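Local coordinates for hypothetical protein VC1899 (PDB 1XMX), which is of unknown function but, as a member of the PD-(D/E)XK nuclease clan, probably binds and may cleave nucleic acids, at residues L294-V299 / H305-K310. Residues are numbered along the deposited sequence; the frame is centred on the assembly and turned at random.
Sequences LDVATV and HIIECK
Thr298 and His305 pair tightly at the buried, turn-proximal part of the hairpin with two backbone hydrogen bonds, both 2.7 Å long, from Thr298 N to His305 O and from His305 N to Thr298 O. The threonine hydroxyl sits between its own backbone N and carbonyl carbon (chi1 61°), which turns OG1 across to His305 CB at 3.0 Å, a tight fit, and gives it a weak bond to His305 O. The imidazole itself leads away from Thr298, held by Lys303 O at ND1 and Arg338 at NE2. At the next hydrogen-bonded pair, beyond Ala297 and Ile306, Val296 and Ile307 exchange a second set of backbone bonds, the shorter from Ile307 N to Val296 O at 2.8 Å. Their side chains share the Thr298 face, where helices 243-266 and 371-380 cover the sheet; Ile306, on the Ala297 face, meets Leu294 CD2 with its CG2 at 3.9 Å.

In this hairpin of strands 288-300 and 303-310, Asp295, Glu308 and Lys310 stand where the Asp, Glu and Lys of the PD-(D/E)XK motif would be expected, consistent with a metal-dependent nuclease site as in relatives. Here the packing opens: all three residues are partly exposed, and the chain turns a corner at Asp295 and Val296. Asp295 still spans the strands, its OD2 accepting Cys309 N through the anti lone pair at 3.0 Å, a bent bond (148° at the hydrogen) that holds one carboxylate oxygen against the opposite strand. Glu308, with CG anti to its backbone N (chi1 -170°), extends with OE2 5.1 Å from Asp295 OD2, two carboxylates near each other but not touching.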
# COMPACT_ATOMS: atom_id res chain seq x y z
N LEU A 294 -5.21 -7.34 -1.69
CA LEU A 294 -4.06 -6.65 -2.29
C LEU A 294 -2.96 -7.68 -2.58
O LEU A 294 -2.41 -8.29 -1.66
CB LEU A 294 -3.55 -5.50 -1.38
CG LEU A 294 -4.54 -4.56 -0.76
CD1 LEU A 294 -3.87 -3.52 0.11
CD2 LEU A 294 -5.35 -3.83 -1.79
N ASP A 295 -2.70 -7.94 -3.86
CA ASP A 295 -1.77 -9.00 -4.24
C ASP A 295 -0.39 -8.77 -3.58
O ASP A 295 0.10 -9.62 -2.85
CB ASP A 295 -1.71 -9.18 -5.77
CG ASP A 295 -3.05 -9.64 -6.35
OD1 ASP A 295 -3.89 -10.19 -5.61
OD2 ASP A 295 -3.30 -9.42 -7.56
N VAL A 296 0.21 -7.61 -3.84
CA VAL A 296 1.41 -7.18 -3.11
C VAL A 296 1.15 -5.75 -2.72
O VAL A 296 0.78 -4.91 -3.56
CB VAL A 296 2.71 -7.26 -3.96
CG1 VAL A 296 4.00 -6.88 -3.10
CG2 VAL A 296 2.85 -8.63 -4.59
N ALA A 297 1.25 -5.49 -1.43
CA ALA A 297 1.10 -4.15 -0.90
C ALA A 297 2.42 -3.72 -0.28
O ALA A 297 3.06 -4.52 0.41
CB ALA A 297 0.02 -4.12 0.17
N THR A 298 2.82 -2.47 -0.52
CA THR A 298 3.97 -1.85 0.17
C THR A 298 3.63 -0.45 0.68
O THR A 298 2.64 0.17 0.27
CB THR A 298 5.21 -1.71 -0.73
OG1 THR A 298 4.88 -0.89 -1.85
CG2 THR A 298 5.64 -3.03 -1.27
N VAL A 299 4.43 0.04 1.62
CA VAL A 299 4.49 1.49 1.87
C VAL A 299 5.92 1.90 1.51
O VAL A 299 6.91 1.25 1.95
CB VAL A 299 4.13 1.87 3.36
CG1 VAL A 299 4.17 3.40 3.57
CG2 VAL A 299 2.75 1.35 3.75
N HIS A 305 1.69 1.83 -1.70
CA HIS A 305 1.87 1.34 -3.08
C HIS A 305 1.24 -0.05 -3.20
O HIS A 305 1.64 -0.99 -2.48
CB HIS A 305 3.34 1.16 -3.42
CG HIS A 305 4.03 2.44 -3.76
ND1 HIS A 305 4.10 3.50 -2.87
CD2 HIS A 305 4.63 2.85 -4.89
CE1 HIS A 305 4.75 4.50 -3.45
NE2 HIS A 305 5.09 4.13 -4.67
N ILE A 306 0.25 -0.16 -4.08
CA ILE A 306 -0.43 -1.44 -4.34
C ILE A 306 -0.11 -2.01 -5.73
O ILE A 306 -0.21 -1.33 -6.78
CB ILE A 306 -1.97 -1.29 -4.28
CG1 ILE A 306 -2.42 -0.74 -2.95
CG2 ILE A 306 -2.69 -2.71 -4.47
CD1 ILE A 306 -3.88 -0.21 -3.09
N ILE A 307 0.17 -3.30 -5.75
CA ILE A 307 0.45 -3.97 -7.00
C ILE A 307 -0.58 -5.09 -7.18
O ILE A 307 -0.70 -5.99 -6.30
CB ILE A 307 1.87 -4.54 -7.00
CG1 ILE A 307 2.88 -3.43 -6.71
CG2 ILE A 307 2.18 -5.23 -8.38
CD1 ILE A 307 4.29 -3.95 -6.41
N GLU A 308 -1.33 -5.01 -8.28
CA GLU A 308 -2.20 -6.10 -8.69
C GLU A 308 -1.40 -6.92 -9.69
O GLU A 308 -0.82 -6.35 -10.63
CB GLU A 308 -3.42 -5.57 -9.43
CG GLU A 308 -4.48 -6.68 -9.65
CD GLU A 308 -5.82 -6.14 -10.08
OE1 GLU A 308 -6.03 -4.91 -9.98
OE2 GLU A 308 -6.68 -6.94 -10.53
N CYS A 309 -1.36 -8.23 -9.48
CA CYS A 309 -0.83 -9.19 -10.47
C CYS A 309 -1.96 -9.92 -11.24
O CYS A 309 -2.88 -10.44 -10.63
CB CYS A 309 0.13 -10.17 -9.81
SG CYS A 309 1.42 -9.27 -8.93
N LYS A 310 -1.93 -9.85 -12.56
CA LYS A 310 -2.77 -10.68 -13.41
C LYS A 310 -1.92 -11.68 -14.22
O LYS A 310 -0.87 -11.33 -14.78
CB LYS A 310 -3.66 -9.85 -14.34
CG LYS A 310 -4.81 -9.14 -13.62
CD LYS A 310 -5.67 -8.35 -14.60
CE LYS A 310 -6.60 -9.22 -15.42
NZ LYS A 310 -7.11 -10.35 -14.54